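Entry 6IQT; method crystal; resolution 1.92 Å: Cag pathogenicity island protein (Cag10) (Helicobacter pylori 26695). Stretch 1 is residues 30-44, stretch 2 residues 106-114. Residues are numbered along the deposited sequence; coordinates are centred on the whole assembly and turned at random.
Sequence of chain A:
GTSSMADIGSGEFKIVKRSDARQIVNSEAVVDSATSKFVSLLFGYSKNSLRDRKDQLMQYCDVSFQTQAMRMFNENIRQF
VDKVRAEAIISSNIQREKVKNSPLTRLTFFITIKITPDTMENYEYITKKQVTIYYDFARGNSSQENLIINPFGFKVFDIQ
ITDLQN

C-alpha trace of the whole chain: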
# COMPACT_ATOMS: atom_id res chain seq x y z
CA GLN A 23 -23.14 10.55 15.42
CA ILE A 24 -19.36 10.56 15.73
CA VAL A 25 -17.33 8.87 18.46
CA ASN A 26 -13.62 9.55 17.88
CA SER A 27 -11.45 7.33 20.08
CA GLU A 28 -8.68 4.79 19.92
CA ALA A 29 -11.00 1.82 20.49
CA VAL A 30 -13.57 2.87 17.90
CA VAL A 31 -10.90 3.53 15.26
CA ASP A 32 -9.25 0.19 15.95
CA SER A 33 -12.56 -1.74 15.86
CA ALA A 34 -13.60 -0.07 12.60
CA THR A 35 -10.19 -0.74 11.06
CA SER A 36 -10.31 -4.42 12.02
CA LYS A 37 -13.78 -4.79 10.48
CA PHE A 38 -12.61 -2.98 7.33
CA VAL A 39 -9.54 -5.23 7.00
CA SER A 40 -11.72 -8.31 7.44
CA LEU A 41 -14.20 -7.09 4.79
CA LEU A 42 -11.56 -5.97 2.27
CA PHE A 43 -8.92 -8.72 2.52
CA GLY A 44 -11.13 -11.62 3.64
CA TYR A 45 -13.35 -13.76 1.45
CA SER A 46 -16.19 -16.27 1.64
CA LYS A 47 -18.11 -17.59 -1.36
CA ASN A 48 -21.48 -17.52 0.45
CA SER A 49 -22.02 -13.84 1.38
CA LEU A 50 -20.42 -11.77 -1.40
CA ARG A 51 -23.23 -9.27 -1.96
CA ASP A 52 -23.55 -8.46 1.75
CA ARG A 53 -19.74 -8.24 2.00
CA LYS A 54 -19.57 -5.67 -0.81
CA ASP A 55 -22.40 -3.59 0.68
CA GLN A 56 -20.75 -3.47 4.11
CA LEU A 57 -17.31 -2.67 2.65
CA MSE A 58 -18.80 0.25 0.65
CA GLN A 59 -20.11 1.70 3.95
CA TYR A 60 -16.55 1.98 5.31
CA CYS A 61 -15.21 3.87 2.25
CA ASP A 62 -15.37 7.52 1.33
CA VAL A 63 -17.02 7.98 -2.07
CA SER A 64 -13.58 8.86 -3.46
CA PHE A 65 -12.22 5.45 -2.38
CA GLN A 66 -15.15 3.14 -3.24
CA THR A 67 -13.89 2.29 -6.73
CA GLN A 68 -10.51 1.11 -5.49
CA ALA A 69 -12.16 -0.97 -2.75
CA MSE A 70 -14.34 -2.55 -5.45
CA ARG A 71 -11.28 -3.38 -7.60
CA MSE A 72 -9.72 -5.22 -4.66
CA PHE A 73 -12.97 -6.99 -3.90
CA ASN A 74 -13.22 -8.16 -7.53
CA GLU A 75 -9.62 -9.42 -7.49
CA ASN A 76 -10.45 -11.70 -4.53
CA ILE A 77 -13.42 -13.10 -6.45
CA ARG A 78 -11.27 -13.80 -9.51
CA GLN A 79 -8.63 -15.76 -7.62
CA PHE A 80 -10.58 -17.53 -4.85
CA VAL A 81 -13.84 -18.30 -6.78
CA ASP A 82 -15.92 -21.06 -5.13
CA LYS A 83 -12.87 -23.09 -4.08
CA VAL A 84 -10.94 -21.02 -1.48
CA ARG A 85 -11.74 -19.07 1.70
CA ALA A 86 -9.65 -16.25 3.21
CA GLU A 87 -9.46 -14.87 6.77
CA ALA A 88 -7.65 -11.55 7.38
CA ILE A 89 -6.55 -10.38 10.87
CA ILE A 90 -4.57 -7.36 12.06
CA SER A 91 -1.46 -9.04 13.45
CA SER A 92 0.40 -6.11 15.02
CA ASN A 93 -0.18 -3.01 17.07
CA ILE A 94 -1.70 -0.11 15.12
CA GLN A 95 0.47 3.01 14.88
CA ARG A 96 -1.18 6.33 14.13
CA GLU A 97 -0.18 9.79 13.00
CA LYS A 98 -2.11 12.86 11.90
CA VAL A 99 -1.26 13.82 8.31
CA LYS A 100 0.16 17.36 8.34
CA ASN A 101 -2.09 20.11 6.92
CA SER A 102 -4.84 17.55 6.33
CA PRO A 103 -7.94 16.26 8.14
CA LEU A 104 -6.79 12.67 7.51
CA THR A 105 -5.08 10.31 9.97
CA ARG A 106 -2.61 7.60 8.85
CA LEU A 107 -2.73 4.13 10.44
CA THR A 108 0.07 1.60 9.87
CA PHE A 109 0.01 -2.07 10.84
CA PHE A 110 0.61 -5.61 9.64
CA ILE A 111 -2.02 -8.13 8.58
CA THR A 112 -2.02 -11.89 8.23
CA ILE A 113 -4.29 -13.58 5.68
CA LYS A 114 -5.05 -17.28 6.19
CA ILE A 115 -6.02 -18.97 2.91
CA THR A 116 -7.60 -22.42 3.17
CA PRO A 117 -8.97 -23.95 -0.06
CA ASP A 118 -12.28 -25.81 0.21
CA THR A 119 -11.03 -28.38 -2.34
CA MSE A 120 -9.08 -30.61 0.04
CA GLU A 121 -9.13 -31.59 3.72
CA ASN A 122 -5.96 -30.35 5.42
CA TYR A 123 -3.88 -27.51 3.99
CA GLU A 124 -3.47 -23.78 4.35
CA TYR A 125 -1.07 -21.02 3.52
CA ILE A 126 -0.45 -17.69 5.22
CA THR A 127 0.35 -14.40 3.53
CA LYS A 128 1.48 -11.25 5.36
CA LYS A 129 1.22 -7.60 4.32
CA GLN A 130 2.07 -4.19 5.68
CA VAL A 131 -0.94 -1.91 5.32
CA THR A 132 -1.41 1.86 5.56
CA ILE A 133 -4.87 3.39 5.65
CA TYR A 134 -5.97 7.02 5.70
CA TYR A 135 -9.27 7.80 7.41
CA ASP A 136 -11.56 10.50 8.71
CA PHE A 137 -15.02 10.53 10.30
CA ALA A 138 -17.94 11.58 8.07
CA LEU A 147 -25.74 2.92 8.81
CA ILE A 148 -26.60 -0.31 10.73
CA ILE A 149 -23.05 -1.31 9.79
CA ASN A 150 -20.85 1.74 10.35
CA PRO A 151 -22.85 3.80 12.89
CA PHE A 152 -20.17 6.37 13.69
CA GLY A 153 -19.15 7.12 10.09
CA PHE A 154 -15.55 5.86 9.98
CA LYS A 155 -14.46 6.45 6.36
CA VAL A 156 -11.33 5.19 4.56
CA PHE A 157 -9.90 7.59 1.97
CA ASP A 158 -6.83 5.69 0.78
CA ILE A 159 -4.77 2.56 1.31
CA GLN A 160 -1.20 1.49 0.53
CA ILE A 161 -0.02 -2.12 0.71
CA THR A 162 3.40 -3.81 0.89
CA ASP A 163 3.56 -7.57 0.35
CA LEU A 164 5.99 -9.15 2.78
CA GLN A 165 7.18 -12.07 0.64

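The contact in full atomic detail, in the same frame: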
# COMPACT_ATOMS: atom_id res chain seq x y z
N VAL A 30 -12.64 2.84 19.03
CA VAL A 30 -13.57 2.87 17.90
C VAL A 30 -12.80 2.81 16.58
O VAL A 30 -13.18 2.06 15.67
CB VAL A 30 -14.48 4.12 17.97
CG1 VAL A 30 -15.21 4.33 16.66
CG2 VAL A 30 -15.48 3.99 19.10
N VAL A 31 -11.72 3.57 16.47
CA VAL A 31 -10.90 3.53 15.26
C VAL A 31 -10.38 2.12 15.03
O VAL A 31 -10.44 1.58 13.92
CB VAL A 31 -9.75 4.56 15.34
CG1 VAL A 31 -8.67 4.26 14.30
CG2 VAL A 31 -10.28 5.98 15.13
N ASP A 32 -9.86 1.50 16.09
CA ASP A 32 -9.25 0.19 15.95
C ASP A 32 -10.28 -0.87 15.60
O ASP A 32 -10.01 -1.75 14.78
CB ASP A 32 -8.49 -0.18 17.24
CG ASP A 32 -7.23 0.69 17.46
OD1 ASP A 32 -6.91 1.56 16.63
OD2 ASP A 32 -6.54 0.50 18.48
N SER A 33 -11.48 -0.80 16.20
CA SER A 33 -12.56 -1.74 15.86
C SER A 33 -13.01 -1.57 14.41
O SER A 33 -13.25 -2.56 13.70
CB SER A 33 -13.76 -1.55 16.79
OG SER A 33 -13.40 -1.81 18.14
N ALA A 34 -13.20 -0.32 13.98
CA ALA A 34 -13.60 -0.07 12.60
C ALA A 34 -12.54 -0.57 11.62
O ALA A 34 -12.86 -1.18 10.59
CB ALA A 34 -13.87 1.43 12.39
N THR A 35 -11.27 -0.33 11.95
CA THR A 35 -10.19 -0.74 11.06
C THR A 35 -10.12 -2.25 10.94
O THR A 35 -9.92 -2.78 9.85
CB THR A 35 -8.86 -0.17 11.56
OG1 THR A 35 -8.94 1.26 11.59
CG2 THR A 35 -7.72 -0.54 10.62
N SER A 36 -10.33 -2.96 12.05
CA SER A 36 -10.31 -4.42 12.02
C SER A 36 -11.46 -4.96 11.17
O SER A 36 -11.28 -5.90 10.38
CB SER A 36 -10.38 -4.96 13.45
OG SER A 36 -10.47 -6.36 13.43
N LYS A 37 -12.65 -4.37 11.30
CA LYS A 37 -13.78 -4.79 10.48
C LYS A 37 -13.52 -4.51 9.00
O LYS A 37 -13.81 -5.35 8.14
CB LYS A 37 -15.05 -4.07 10.95
CG LYS A 37 -16.37 -4.64 10.36
CD LYS A 37 -16.34 -6.16 10.34
CE LYS A 37 -17.74 -6.76 10.17
NZ LYS A 37 -17.72 -8.25 10.22
N PHE A 38 -12.95 -3.34 8.70
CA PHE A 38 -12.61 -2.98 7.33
C PHE A 38 -11.60 -3.94 6.73
O PHE A 38 -11.76 -4.39 5.58
CB PHE A 38 -12.07 -1.54 7.32
CG PHE A 38 -11.53 -1.09 5.98
CD1 PHE A 38 -12.39 -0.64 4.99
CD2 PHE A 38 -10.17 -1.11 5.73
CE1 PHE A 38 -11.90 -0.20 3.76
CE2 PHE A 38 -9.67 -0.69 4.49
CZ PHE A 38 -10.54 -0.23 3.51
N VAL A 39 -10.56 -4.28 7.48
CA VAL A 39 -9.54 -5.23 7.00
C VAL A 39 -10.18 -6.58 6.71
O VAL A 39 -9.90 -7.21 5.68
CB VAL A 39 -8.40 -5.36 8.03
CG1 VAL A 39 -7.61 -6.65 7.79
CG2 VAL A 39 -7.48 -4.12 7.97
N SER A 40 -11.01 -7.06 7.64
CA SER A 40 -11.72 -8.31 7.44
C SER A 40 -12.59 -8.28 6.18
O SER A 40 -12.58 -9.23 5.39
CB SER A 40 -12.57 -8.60 8.68
OG SER A 40 -13.26 -9.83 8.52
N LEU A 41 -13.33 -7.18 5.96
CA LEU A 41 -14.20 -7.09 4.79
C LEU A 41 -13.40 -7.01 3.49
O LEU A 41 -13.78 -7.61 2.48
CB LEU A 41 -15.13 -5.88 4.92
CG LEU A 41 -16.21 -5.93 6.00
CD1 LEU A 41 -16.73 -4.51 6.18
CD2 LEU A 41 -17.33 -6.88 5.61
N LEU A 42 -12.30 -6.25 3.49
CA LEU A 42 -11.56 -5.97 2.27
C LEU A 42 -10.65 -7.13 1.87
O LEU A 42 -10.60 -7.51 0.69
CB LEU A 42 -10.74 -4.69 2.44
CG LEU A 42 -9.92 -4.27 1.23
CD1 LEU A 42 -10.81 -3.97 0.01
CD2 LEU A 42 -9.06 -3.08 1.56
N PHE A 43 -9.90 -7.69 2.83
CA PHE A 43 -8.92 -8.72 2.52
C PHE A 43 -9.44 -10.14 2.71
O PHE A 43 -8.84 -11.09 2.20
CB PHE A 43 -7.66 -8.53 3.39
CG PHE A 43 -6.89 -7.29 3.07
CD1 PHE A 43 -6.05 -7.24 1.97
CD2 PHE A 43 -7.01 -6.16 3.86
CE1 PHE A 43 -5.35 -6.09 1.66
CE2 PHE A 43 -6.30 -5.00 3.55
CZ PHE A 43 -5.48 -4.97 2.46
N GLY A 44 -10.55 -10.31 3.44
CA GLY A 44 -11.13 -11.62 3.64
C GLY A 44 -12.08 -11.98 2.52
O GLY A 44 -12.38 -11.16 1.66
N ARG A 106 -3.27 8.78 9.43
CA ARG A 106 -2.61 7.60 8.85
C ARG A 106 -2.46 6.51 9.91
O ARG A 106 -1.93 6.76 10.99
CB ARG A 106 -1.23 7.98 8.31
CG ARG A 106 -0.55 6.88 7.49
CD ARG A 106 0.95 6.83 7.76
NE ARG A 106 1.60 8.12 7.59
CZ ARG A 106 2.41 8.67 8.49
NH1 ARG A 106 2.65 8.05 9.64
NH2 ARG A 106 2.98 9.84 8.25
N LEU A 107 -2.93 5.31 9.60
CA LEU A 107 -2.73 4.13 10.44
C LEU A 107 -1.78 3.17 9.73
O LEU A 107 -1.87 2.98 8.52
CB LEU A 107 -4.08 3.44 10.71
CG LEU A 107 -5.21 4.24 11.35
CD1 LEU A 107 -6.48 3.38 11.46
CD2 LEU A 107 -4.81 4.75 12.74
N THR A 108 -0.85 2.57 10.48
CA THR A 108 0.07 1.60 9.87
C THR A 108 0.12 0.35 10.73
O THR A 108 0.18 0.43 11.97
CB THR A 108 1.50 2.20 9.67
OG1 THR A 108 1.93 2.84 10.87
CG2 THR A 108 1.50 3.25 8.56
N PHE A 109 0.06 -0.82 10.09
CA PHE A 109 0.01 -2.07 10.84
C PHE A 109 0.29 -3.21 9.87
O PHE A 109 0.37 -3.02 8.65
CB PHE A 109 -1.36 -2.27 11.52
CG PHE A 109 -2.53 -2.06 10.60
CD1 PHE A 109 -3.05 -3.11 9.87
CD2 PHE A 109 -3.11 -0.79 10.47
CE1 PHE A 109 -4.14 -2.91 9.01
CE2 PHE A 109 -4.19 -0.59 9.61
CZ PHE A 109 -4.70 -1.65 8.88
N PHE A 110 0.42 -4.40 10.43
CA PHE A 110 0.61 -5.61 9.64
C PHE A 110 -0.66 -6.43 9.68
O PHE A 110 -1.40 -6.40 10.66
CB PHE A 110 1.78 -6.45 10.18
CG PHE A 110 3.13 -5.79 10.03
CD1 PHE A 110 3.81 -5.84 8.83
CD2 PHE A 110 3.72 -5.13 11.10
CE1 PHE A 110 5.06 -5.24 8.69
CE2 PHE A 110 4.97 -4.54 10.96
CZ PHE A 110 5.63 -4.59 9.76
N ILE A 111 -0.91 -7.19 8.60
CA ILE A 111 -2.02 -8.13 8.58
C ILE A 111 -1.52 -9.51 8.19
O ILE A 111 -0.49 -9.67 7.54
CB ILE A 111 -3.18 -7.71 7.64
CG1 ILE A 111 -2.75 -7.74 6.18
CG2 ILE A 111 -3.73 -6.34 8.01
CD1 ILE A 111 -3.94 -7.60 5.23
N THR A 112 -2.27 -10.52 8.61
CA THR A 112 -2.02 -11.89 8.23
C THR A 112 -3.29 -12.40 7.58
O THR A 112 -4.39 -12.18 8.10
CB THR A 112 -1.61 -12.74 9.45
OG1 THR A 112 -0.37 -12.25 9.98
CG2 THR A 112 -1.42 -14.19 9.06
N ILE A 113 -3.16 -13.02 6.41
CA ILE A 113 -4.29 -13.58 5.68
C ILE A 113 -4.11 -15.10 5.65
O ILE A 113 -3.10 -15.60 5.14
CB ILE A 113 -4.41 -13.01 4.26
CG1 ILE A 113 -4.43 -11.47 4.30
CG2 ILE A 113 -5.65 -13.55 3.56
CD1 ILE A 113 -4.48 -10.81 2.93
N LYS A 114 -5.07 -15.82 6.21
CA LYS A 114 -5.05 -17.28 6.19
C LYS A 114 -5.94 -17.76 5.04
O LYS A 114 -7.14 -17.47 5.02
CB LYS A 114 -5.51 -17.88 7.52
CG LYS A 114 -5.42 -19.41 7.55
CD LYS A 114 -5.71 -19.99 8.93
CE LYS A 114 -7.06 -19.52 9.49
NZ LYS A 114 -8.21 -19.97 8.65

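Residues 30-43 form a helix that lies across a strand, residues 106-114, which extends beyond the stretch at both ends. The two run in the same general direction, their axes crossing at -41° with a closest approach of 10.5 Å, so side chains rather than backbones fill the gap. The CA atoms of Thr-35 and Leu-107 lie 8.9 Å apart, those of Val-39 and Ile-111 8.2 Å. Regular i to i+4 hydrogen bonds hold the helix, ending in a weak one from Gly-44 N to Ser-40 O (3.0 Å); Gly-44 is the first residue to leave helical phi/psi.

No hydrogen bond joins the stretches; the contact is van der Waals packing that buries 358 Å², both sides summed. The helix contributes Val-31, Thr-35, Val-39 and Phe-43, spaced four residues apart and therefore on one side. The strand contributes Leu-107, Phe-109, Ile-111 and Ile-113, since alternate residues of a strand point the same way. Two ladders thus interlock. Leu-107 CD1 packs against Val-31 CG1 (3.7 Å) and lies 3.3 Å from Thr-35 OG1. Thr-35 OG1 is satisfied within the helix, donating to Val-31 O at 2.8 Å, although Leu-107 CD1 lies against it. Thr-35 CG2 also lies 3.7 Å from Phe-109 CZ. One turn on, Val-39 bridges two strand residues, with CG2 3.7 Å from Phe-109 CE1 and CG1 3.9 Å from Ile-111 CG2.

Ile-111 reaches on to Phe-43, where its CD1 sits over one ring face, 3.6 Å from the centroid of the Phe-43 ring and 12° off the normal, a CH-pi contact between a methyl and the aromatic cloud. Ile-113 CD1 closes the row against Phe-43 CB (3.9 Å). On the strand, the intervening Thr-108, Phe-110 and Thr-112 point out of reach of the helix.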